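Local structure of lectin CEL-I, N-acetyl-D-galactosamine-specific C-type (Cucumaria echinata, 4WQQ) at residues 14-19 and 56-61; 18-23 and 63-68; 45-50 and 72-77. The protein binds carbohydrates in a calcium-dependent way; the natural lectin is specific for N-acetylgalactosamine, and this engineered form holds mannose. The protein carries 3 engineered substitutions. All blocks are in the same frame, centred on the assembly; numbering follows the deposited sequence.

Contact 1. Residues 14-19 and 56-61; sequences HCYRFF and AYVFNY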
loop_
_atom_site.group_PDB
_atom_site.type_symbol
_atom_site.label_atom_id
_atom_site.label_comp_id
_atom_site.label_asym_id
_atom_site.label_seq_id
_atom_site.Cartn_x
_atom_site.Cartn_y
_atom_site.Cartn_z
ATOM N N HIS A 14 -0.451 5.494 7.709
ATOM C CA HIS A 14 -1.396 5.926 6.650
ATOM C C HIS A 14 -0.635 6.621 5.553
ATOM O O HIS A 14 0.553 6.959 5.734
ATOM C CB HIS A 14 -2.539 6.871 7.175
ATOM C CG HIS A 14 -3.457 6.234 8.140
ATOM N ND1 HIS A 14 -4.455 5.361 7.783
ATOM C CD2 HIS A 14 -3.575 6.414 9.476
ATOM C CE1 HIS A 14 -5.116 4.975 8.869
ATOM N NE2 HIS A 14 -4.562 5.569 9.917
ATOM N N CYS A 15 -1.285 6.762 4.391
ATOM C CA CYS A 15 -0.830 7.576 3.318
ATOM C C CYS A 15 -1.887 8.601 3.001
ATOM O O CYS A 15 -3.068 8.344 3.232
ATOM C CB CYS A 15 -0.497 6.776 2.042
ATOM S SG CYS A 15 0.591 5.364 2.302
ATOM N N TYR A 16 -1.458 9.741 2.548
ATOM C CA TYR A 16 -2.310 10.897 2.292
ATOM C C TYR A 16 -2.015 11.484 0.903
ATOM O O TYR A 16 -0.866 11.466 0.398
ATOM C CB TYR A 16 -2.135 12.007 3.395
ATOM C CG TYR A 16 -2.427 11.523 4.784
ATOM C CD1 TYR A 16 -1.467 10.846 5.498
ATOM C CD2 TYR A 16 -3.614 11.772 5.392
ATOM C CE1 TYR A 16 -1.732 10.372 6.767
ATOM C CE2 TYR A 16 -3.890 11.335 6.687
ATOM C CZ TYR A 16 -2.946 10.623 7.366
ATOM O OH TYR A 16 -3.134 10.137 8.662
ATOM N N ARG A 17 -3.041 12.031 0.237
ATOM C CA ARG A 17 -2.881 12.704 -1.011
ATOM C C ARG A 17 -3.844 13.872 -1.134
ATOM O O ARG A 17 -5.055 13.710 -1.020
ATOM C CB ARG A 17 -3.068 11.772 -2.193
ATOM C CG ARG A 17 -2.728 12.391 -3.545
ATOM C CD ARG A 17 -2.532 11.300 -4.579
ATOM N NE ARG A 17 -2.383 11.867 -5.902
ATOM C CZ ARG A 17 -2.330 11.168 -7.025
ATOM N NH1 ARG A 17 -2.424 9.846 -6.997
ATOM N NH2 ARG A 17 -2.220 11.829 -8.186
ATOM N N PHE A 18 -3.271 15.048 -1.361
ATOM C CA PHE A 18 -4.027 16.223 -1.596
ATOM C C PHE A 18 -4.278 16.492 -3.067
ATOM O O PHE A 18 -3.361 16.378 -3.894
ATOM C CB PHE A 18 -3.263 17.417 -0.994
ATOM C CG PHE A 18 -3.886 18.742 -1.322
ATOM C CD1 PHE A 18 -5.161 19.031 -0.863
ATOM C CD2 PHE A 18 -3.232 19.672 -2.159
ATOM C CE1 PHE A 18 -5.797 20.206 -1.175
ATOM C CE2 PHE A 18 -3.862 20.872 -2.461
ATOM C CZ PHE A 18 -5.138 21.143 -2.019
ATOM N N PHE A 19 -5.546 16.787 -3.373
ATOM C CA PHE A 19 -6.017 17.158 -4.668
ATOM C C PHE A 19 -6.463 18.601 -4.703
ATOM O O PHE A 19 -7.442 19.023 -4.129
ATOM C CB PHE A 19 -7.156 16.257 -5.102
ATOM C CG PHE A 19 -6.709 14.850 -5.356
ATOM C CD1 PHE A 19 -6.191 14.478 -6.579
ATOM C CD2 PHE A 19 -6.741 13.923 -4.334
ATOM C CE1 PHE A 19 -5.751 13.174 -6.814
ATOM C CE2 PHE A 19 -6.281 12.648 -4.571
ATOM C CZ PHE A 19 -5.793 12.279 -5.804
ATOM N N ALA A 56 -2.775 18.594 12.468
ATOM C CA ALA A 56 -1.742 19.478 12.028
ATOM C C ALA A 56 -1.035 18.975 10.785
ATOM O O ALA A 56 -0.682 19.783 9.913
ATOM C CB ALA A 56 -0.767 19.740 13.181
ATOM N N TYR A 57 -0.820 17.693 10.697
ATOM C CA TYR A 57 -0.115 17.085 9.549
ATOM C C TYR A 57 -0.926 17.398 8.275
ATOM O O TYR A 57 -0.424 17.933 7.281
ATOM C CB TYR A 57 0.028 15.574 9.712
ATOM C CG TYR A 57 0.457 14.989 8.383
ATOM C CD1 TYR A 57 1.767 15.070 7.951
ATOM C CD2 TYR A 57 -0.507 14.469 7.509
ATOM C CE1 TYR A 57 2.126 14.645 6.690
ATOM C CE2 TYR A 57 -0.157 14.027 6.264
ATOM C CZ TYR A 57 1.137 14.106 5.837
ATOM O OH TYR A 57 1.433 13.632 4.558
ATOM N N VAL A 58 -2.222 17.155 8.377
ATOM C CA VAL A 58 -3.143 17.415 7.252
ATOM C C VAL A 58 -3.209 18.863 6.822
ATOM O O VAL A 58 -3.084 19.189 5.666
ATOM C CB VAL A 58 -4.545 16.849 7.576
ATOM C CG1 VAL A 58 -5.589 17.281 6.517
ATOM C CG2 VAL A 58 -4.509 15.340 7.680
ATOM N N PHE A 59 -3.370 19.747 7.796
ATOM C CA PHE A 59 -3.503 21.152 7.548
ATOM C C PHE A 59 -2.194 21.658 6.906
ATOM O O PHE A 59 -2.223 22.416 5.905
ATOM C CB PHE A 59 -3.858 21.850 8.860
ATOM C CG PHE A 59 -3.908 23.349 8.740
ATOM C CD1 PHE A 59 -4.965 23.940 8.107
ATOM C CD2 PHE A 59 -2.899 24.134 9.247
ATOM C CE1 PHE A 59 -5.038 25.306 7.978
ATOM C CE2 PHE A 59 -2.927 25.499 9.064
ATOM C CZ PHE A 59 -4.009 26.099 8.461
ATOM N N ASN A 60 -1.030 21.278 7.493
ATOM C CA ASN A 60 0.239 21.792 7.004
ATOM C C ASN A 60 0.548 21.269 5.580
ATOM O O ASN A 60 1.075 21.993 4.714
ATOM C CB ASN A 60 1.356 21.481 8.016
ATOM C CG ASN A 60 1.129 22.247 9.367
ATOM O OD1 ASN A 60 0.723 23.423 9.363
ATOM N ND2 ASN A 60 1.354 21.573 10.498
ATOM N N TYR A 61 0.120 20.038 5.303
ATOM C CA TYR A 61 0.337 19.473 3.983
ATOM C C TYR A 61 -0.481 20.232 2.931
ATOM O O TYR A 61 0.033 20.704 1.898
ATOM C CB TYR A 61 -0.006 17.975 4.060
ATOM C CG TYR A 61 -0.093 17.188 2.745
ATOM C CD1 TYR A 61 0.645 17.541 1.639
ATOM C CD2 TYR A 61 -0.947 16.088 2.640
ATOM C CE1 TYR A 61 0.566 16.829 0.459
ATOM C CE2 TYR A 61 -1.034 15.335 1.460
ATOM C CZ TYR A 61 -0.305 15.730 0.354
ATOM O OH TYR A 61 -0.318 15.058 -0.848
#

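Contact 2. Residues 18-23 and 63-68; sequences FFNTLT and RGIDSQ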
loop_
_atom_site.group_PDB
_atom_site.type_symbol
_atom_site.label_atom_id
_atom_site.label_comp_id
_atom_site.label_asym_id
_atom_site.label_seq_id
_atom_site.Cartn_x
_atom_site.Cartn_y
_atom_site.Cartn_z
ATOM N N PHE A 18 -3.271 15.048 -1.361
ATOM C CA PHE A 18 -4.027 16.223 -1.596
ATOM C C PHE A 18 -4.278 16.492 -3.067
ATOM O O PHE A 18 -3.361 16.378 -3.894
ATOM C CB PHE A 18 -3.263 17.417 -0.994
ATOM C CG PHE A 18 -3.886 18.742 -1.322
ATOM C CD1 PHE A 18 -5.161 19.031 -0.863
ATOM C CD2 PHE A 18 -3.232 19.672 -2.159
ATOM C CE1 PHE A 18 -5.797 20.206 -1.175
ATOM C CE2 PHE A 18 -3.862 20.872 -2.461
ATOM C CZ PHE A 18 -5.138 21.143 -2.019
ATOM N N PHE A 19 -5.546 16.787 -3.373
ATOM C CA PHE A 19 -6.017 17.158 -4.668
ATOM C C PHE A 19 -6.463 18.601 -4.703
ATOM O O PHE A 19 -7.442 19.023 -4.129
ATOM C CB PHE A 19 -7.156 16.257 -5.102
ATOM C CG PHE A 19 -6.709 14.850 -5.356
ATOM C CD1 PHE A 19 -6.191 14.478 -6.579
ATOM C CD2 PHE A 19 -6.741 13.923 -4.334
ATOM C CE1 PHE A 19 -5.751 13.174 -6.814
ATOM C CE2 PHE A 19 -6.281 12.648 -4.571
ATOM C CZ PHE A 19 -5.793 12.279 -5.804
ATOM N N ASN A 20 -5.699 19.379 -5.454
ATOM C CA ASN A 20 -5.873 20.834 -5.508
ATOM C C ASN A 20 -6.872 21.215 -6.589
ATOM O O ASN A 20 -6.571 21.926 -7.524
ATOM C CB ASN A 20 -4.530 21.492 -5.706
ATOM C CG ASN A 20 -4.560 22.968 -5.383
ATOM O OD1 ASN A 20 -5.485 23.478 -4.804
ATOM N ND2 ASN A 20 -3.500 23.645 -5.720
ATOM N N THR A 21 -8.085 20.702 -6.409
ATOM C CA THR A 21 -9.189 20.833 -7.355
ATOM C C THR A 21 -10.410 21.114 -6.578
ATOM O O THR A 21 -10.789 20.368 -5.631
ATOM C CB THR A 21 -9.350 19.510 -8.172
ATOM O OG1 THR A 21 -8.193 19.316 -9.016
ATOM C CG2 THR A 21 -10.594 19.516 -9.059
ATOM N N LEU A 22 -11.055 22.208 -6.930
ATOM C CA LEU A 22 -12.294 22.550 -6.307
ATOM C C LEU A 22 -13.431 21.624 -6.774
ATOM O O LEU A 22 -13.660 21.431 -8.000
ATOM C CB LEU A 22 -12.642 24.011 -6.683
ATOM C CG LEU A 22 -12.542 25.235 -5.787
ATOM C CD1 LEU A 22 -13.586 26.248 -6.299
ATOM C CD2 LEU A 22 -12.837 25.006 -4.336
ATOM N N THR A 23 -14.189 21.047 -5.835
ATOM C CA THR A 23 -15.282 20.176 -6.166
ATOM C C THR A 23 -16.285 20.107 -4.961
ATOM O O THR A 23 -16.060 20.659 -3.895
ATOM C CB THR A 23 -14.801 18.747 -6.679
ATOM O OG1 THR A 23 -15.876 18.098 -7.350
ATOM C CG2 THR A 23 -14.315 17.848 -5.512
ATOM N N ARG A 63 -1.775 23.320 3.178
ATOM C CA ARG A 63 -1.408 24.728 3.056
ATOM C C ARG A 63 -0.013 24.926 2.493
ATOM O O ARG A 63 0.272 26.011 1.951
ATOM C CB ARG A 63 -1.626 25.417 4.387
ATOM C CG ARG A 63 -3.052 25.330 4.921
ATOM C CD ARG A 63 -4.079 25.800 3.913
ATOM N NE ARG A 63 -3.907 27.208 3.597
ATOM C CZ ARG A 63 -4.535 27.870 2.638
ATOM N NH1 ARG A 63 -5.365 27.270 1.817
ATOM N NH2 ARG A 63 -4.331 29.144 2.492
ATOM N N GLY A 64 0.770 23.847 2.437
ATOM C CA GLY A 64 2.050 23.887 1.691
ATOM C C GLY A 64 1.897 23.827 0.198
ATOM O O GLY A 64 2.744 24.314 -0.581
ATOM N N ILE A 65 0.779 23.259 -0.267
ATOM C CA ILE A 65 0.514 23.225 -1.662
ATOM C C ILE A 65 -0.460 24.303 -2.139
ATOM O O ILE A 65 -0.332 24.835 -3.262
ATOM C CB ILE A 65 0.006 21.805 -1.999
ATOM C CG1 ILE A 65 1.207 20.862 -1.766
ATOM C CG2 ILE A 65 -0.401 21.715 -3.470
ATOM C CD1 ILE A 65 0.785 19.455 -1.556
ATOM N N ASP A 66 -1.484 24.572 -1.345
ATOM C CA ASP A 66 -2.561 25.483 -1.709
ATOM C C ASP A 66 -2.507 26.718 -0.808
ATOM O O ASP A 66 -2.723 26.662 0.419
ATOM C CB ASP A 66 -3.894 24.740 -1.542
ATOM C CG ASP A 66 -5.119 25.591 -1.821
ATOM O OD1 ASP A 66 -5.044 26.688 -2.462
ATOM O OD2 ASP A 66 -6.242 25.132 -1.432
ATOM N N SER A 67 -2.192 27.852 -1.423
ATOM C CA SER A 67 -2.193 29.085 -0.672
ATOM C C SER A 67 -3.481 29.880 -0.772
ATOM O O SER A 67 -3.567 30.985 -0.230
ATOM C CB SER A 67 -0.992 29.940 -1.125
ATOM O OG SER A 67 -1.134 30.296 -2.461
ATOM N N GLN A 68 -4.506 29.350 -1.449
ATOM C CA GLN A 68 -5.697 30.144 -1.698
ATOM C C GLN A 68 -6.604 30.135 -0.463
ATOM O O GLN A 68 -6.631 29.156 0.241
ATOM C CB GLN A 68 -6.464 29.635 -2.912
ATOM C CG GLN A 68 -5.735 29.683 -4.232
ATOM C CD GLN A 68 -6.536 29.041 -5.331
ATOM O OE1 GLN A 68 -7.340 28.094 -5.092
ATOM N NE2 GLN A 68 -6.323 29.529 -6.582
HETATM O O HOH W 1 -3.894 26.696 -5.045
#

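Contact 3. Residues 45-50 and 72-77; sequences DLVSVH and LWIGLY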
loop_
_atom_site.group_PDB
_atom_site.type_symbol
_atom_site.label_atom_id
_atom_site.label_comp_id
_atom_site.label_asym_id
_atom_site.label_seq_id
_atom_site.Cartn_x
_atom_site.Cartn_y
_atom_site.Cartn_z
ATOM N N ASP A 45 -10.214 6.914 0.964
ATOM C CA ASP A 45 -11.440 7.624 1.364
ATOM C C ASP A 45 -11.073 9.058 1.685
ATOM O O ASP A 45 -9.855 9.450 1.695
ATOM C CB ASP A 45 -12.063 6.888 2.530
ATOM C CG ASP A 45 -13.555 7.009 2.599
ATOM O OD1 ASP A 45 -14.105 8.112 2.281
ATOM O OD2 ASP A 45 -14.202 6.058 3.101
ATOM N N LEU A 46 -12.047 9.905 1.844
ATOM C CA LEU A 46 -11.772 11.225 2.399
ATOM C C LEU A 46 -11.064 11.084 3.764
ATOM O O LEU A 46 -11.330 10.169 4.490
ATOM C CB LEU A 46 -13.073 12.015 2.566
ATOM C CG LEU A 46 -13.578 12.665 1.260
ATOM C CD1 LEU A 46 -15.010 13.104 1.395
ATOM C CD2 LEU A 46 -12.703 13.806 0.754
ATOM N N VAL A 47 -10.176 12.006 4.071
ATOM C CA VAL A 47 -9.374 11.957 5.311
ATOM C C VAL A 47 -10.302 11.992 6.523
ATOM O O VAL A 47 -11.288 12.761 6.599
ATOM C CB VAL A 47 -8.323 13.105 5.267
ATOM C CG1 VAL A 47 -9.014 14.457 5.280
ATOM C CG2 VAL A 47 -7.335 12.982 6.398
ATOM N N SER A 48 -9.992 11.134 7.494
ATOM C CA SER A 48 -10.544 11.220 8.842
ATOM C C SER A 48 -9.437 11.679 9.768
ATOM O O SER A 48 -8.289 11.423 9.460
ATOM C CB SER A 48 -11.100 9.892 9.261
ATOM O OG SER A 48 -10.099 8.881 9.279
ATOM N N VAL A 49 -9.785 12.307 10.897
ATOM C CA VAL A 49 -8.777 13.039 11.767
ATOM C C VAL A 49 -8.981 12.545 13.194
ATOM O O VAL A 49 -10.076 12.644 13.740
ATOM C CB VAL A 49 -8.919 14.558 11.653
ATOM C CG1 VAL A 49 -7.808 15.285 12.438
ATOM C CG2 VAL A 49 -8.787 14.961 10.185
ATOM N N HIS A 50 -7.920 11.962 13.738
ATOM C CA HIS A 50 -8.059 11.342 15.076
ATOM C C HIS A 50 -7.187 11.885 16.185
ATOM O O HIS A 50 -7.236 11.305 17.266
ATOM C CB HIS A 50 -7.938 9.840 14.960
ATOM C CG HIS A 50 -9.016 9.260 14.131
ATOM N ND1 HIS A 50 -10.282 9.020 14.601
ATOM C CD2 HIS A 50 -9.027 8.925 12.813
ATOM C CE1 HIS A 50 -11.018 8.524 13.618
ATOM N NE2 HIS A 50 -10.283 8.475 12.516
ATOM N N LEU A 72 -11.091 22.780 2.819
ATOM C CA LEU A 72 -10.639 21.420 2.528
ATOM C C LEU A 72 -11.676 20.423 3.006
ATOM O O LEU A 72 -11.879 20.227 4.205
ATOM C CB LEU A 72 -9.295 21.154 3.175
ATOM C CG LEU A 72 -8.651 19.757 2.926
ATOM C CD1 LEU A 72 -8.013 19.655 1.566
ATOM C CD2 LEU A 72 -7.659 19.370 3.968
ATOM N N TRP A 73 -12.334 19.724 2.075
ATOM C CA TRP A 73 -13.195 18.585 2.496
ATOM C C TRP A 73 -12.491 17.510 3.253
ATOM O O TRP A 73 -11.383 17.066 2.866
ATOM C CB TRP A 73 -13.833 17.921 1.289
ATOM C CG TRP A 73 -14.801 18.804 0.488
ATOM C CD1 TRP A 73 -14.771 19.014 -0.839
ATOM C CD2 TRP A 73 -15.979 19.487 0.969
ATOM N NE1 TRP A 73 -15.802 19.813 -1.232
ATOM C CE2 TRP A 73 -16.564 20.131 -0.160
ATOM C CE3 TRP A 73 -16.595 19.637 2.245
ATOM C CZ2 TRP A 73 -17.753 20.913 -0.057
ATOM C CZ3 TRP A 73 -17.744 20.395 2.344
ATOM C CH2 TRP A 73 -18.316 21.042 1.160
ATOM N N ILE A 74 -13.158 17.068 4.301
ATOM C CA ILE A 74 -12.790 15.871 5.045
ATOM C C ILE A 74 -13.965 14.914 5.076
ATOM O O ILE A 74 -15.123 15.285 4.752
ATOM C CB ILE A 74 -12.243 16.202 6.468
ATOM C CG1 ILE A 74 -13.371 16.852 7.306
ATOM C CG2 ILE A 74 -11.068 17.143 6.349
ATOM C CD1 ILE A 74 -12.982 17.350 8.703
ATOM N N GLY A 75 -13.728 13.691 5.539
ATOM C CA GLY A 75 -14.732 12.654 5.453
ATOM C C GLY A 75 -15.846 12.665 6.491
ATOM O O GLY A 75 -16.425 11.639 6.760
ATOM N N LEU A 76 -16.205 13.841 6.974
ATOM C CA LEU A 76 -17.121 13.986 8.119
ATOM C C LEU A 76 -18.459 14.461 7.607
ATOM O O LEU A 76 -18.534 15.410 6.816
ATOM C CB LEU A 76 -16.564 15.016 9.136
ATOM C CG LEU A 76 -17.200 15.073 10.529
ATOM C CD1 LEU A 76 -16.815 13.898 11.352
ATOM C CD2 LEU A 76 -16.808 16.340 11.238
ATOM N N TYR A 77 -19.519 13.745 7.994
ATOM C CA TYR A 77 -20.847 14.184 7.537
ATOM C C TYR A 77 -21.970 13.762 8.460
ATOM O O TYR A 77 -21.845 12.763 9.220
ATOM C CB TYR A 77 -21.061 13.698 6.087
ATOM C CG TYR A 77 -21.360 12.214 5.811
ATOM C CD1 TYR A 77 -20.633 11.179 6.335
ATOM C CD2 TYR A 77 -22.405 11.875 4.936
ATOM C CE1 TYR A 77 -20.941 9.835 6.053
ATOM C CE2 TYR A 77 -22.688 10.543 4.619
ATOM C CZ TYR A 77 -21.955 9.536 5.176
ATOM O OH TYR A 77 -22.242 8.253 4.895
#

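Contact 1. Residues 14-19 and 56-61
Tyr16 and Phe18 of strand 14-19 face Tyr57, Val58 and Tyr61 of helix 56-61, the two axes 9.9 Å apart at closest approach and inclined by 33° in the same general direction. One polar bond joins the segments. The backbone N of Phe18 donates to OH of Tyr61 over 3.0 Å, and the bond is nearly straight. CG of Tyr61 is anti to the backbone N (chi1 170°). The Tyr61 ring takes Phe18 CB over one face in a CH-pi contact, with CB 4.1 Å from the ring centroid. Beside it, Tyr57 brings one rim atom, CE2, over a face of the Tyr16 ring, 3.5 Å from CD1. The two ring planes are turned 54° from each other, so the pair is oblique. Val58 CG2 adds a lighter touch on Tyr16 CE2. The hydroxyl of Tyr16 is hydrogen-bonded to Glu54, one turn before Tyr57 on the same helix. The contact packs helix 52-65 against strand 14-23. Strand 9-11 lies against Tyr57 and Tyr61, strand 132-140 pairs with strand 14-23, and Phe115 of strand 112-116 touches Val58.

Contact 2. Residues 18-23 and 63-68
The Phe18 ring lies against Ile65 and Asp66, where helix 52-65 gives way to a loop, and this is the tightly packed part. Ile65 CG2 sits at the ring edge, near its plane, 3.7 Å from Phe18 CE2. The methyl gets there because CG2 is anti to the backbone N of Ile65, while CG1 is anti to the carbonyl carbon (chi1 -67°). Asp66 crosses Phe18 at about a right angle and sets its CB 3.8 Å from CZ of the ring. The polar side is looser and bridged by water. Asn20, which is exposed, and Asp66 meet there without a direct bond, Asn20 OD1 staying 3.7 Å from Asp66 CG. A water links them instead: it accepts from Asn20 ND2 at 3.1 Å and donates to Asp66 OD1 at 2.8 Å. OD1 also accepts from the backbone N of Gln68, which closes an Asx turn and fixes the loop after the helix. That N-H comes from above the carboxylate plane. Arg63 NH1 donates to Gln68 O at 2.8 Å, holding the same loop from the helix side. Lys133 of strand 132-140 forms a salt bridge with Asp66 OD2 and hydrogen bonds with Asn20 OD1 and Gln68 OE1. Phe18 also meets the ring of Trp62, so the end of helix 52-65 packs onto strand 14-23 and its neighbour, strand 132-140.

Contact 3. Residues 45-50 and 72-77
Val47 and Gly75 are joined by the direct hydrogen bond of this contact. Gly75 N donates to Val47 O over 2.8 Å. The bond is nearly straight, at 168°. Next to this bond the packing is tight. Leu46 CB lies 3.4 Å from Gly75 CA, closer than usual for two carbons. Gly75 has no side chain, and a CB there would point into the carbonyl oxygens of Leu46 and Val47. Val47 CG1 also meets Ile74 CG2 at 3.5 Å, and the two side chains cross obliquely. Val47 CG1 stands between its backbone N and carbonyl carbon (chi1 65°), and this turns it to Ile74. The Leu46 methyls approach backbone carbonyls. Leu46 CD1 lies 4.0 Å from Ile74 O, and Leu46 CD2 lies 4.1 Å from Trp73 O.

A second shell positions these groups. Ile74 O accepts from Trp25 NE1, and Trp73 NE1 donates to Thr23 O. The Trp73 ring meets Trp25 edge-to-face. Leu46 is backed by Trp25, His29 and Cys32 of helix 25-34. Backbone bonds from Val47 to Met135 and from Trp73 to Lys133 place both segments against strand 132-140, while Ile74 pairs with Gly113 of strand 112-116.

The chain turns a corner at Gly75, so the strand halves before and after it belong to different sheets or faces. All the touching residues are buried, near the centre of the chain. The contact lies in the hydrophobic core of the C-type lectin fold, with the Trp73 side chain about 9 Å from both a bound calcium ion and the mannose of the sugar site.

From the N terminus, strand 14-23 runs first and opens two loops that return through helix 52-65. Contact 1 closes one at the middle of the helix, and contact 2 closes the other at its end and the loop beyond. Their segments overlap and share Phe18. Together they fasten the helix to strand 14-23. Contact 3 starts later, on strand 42-46, and closes on strand 71-77, so it crosses both. It fastens these two parts of the chain, and helix 52-65 lies in its loop. All three reach the same sheet. Phe18 packs on Leu72, joining contacts 1 and 2 to contact 3. Tyr16 and Val58 pack on Val47, a further tie between contacts 1 and 3.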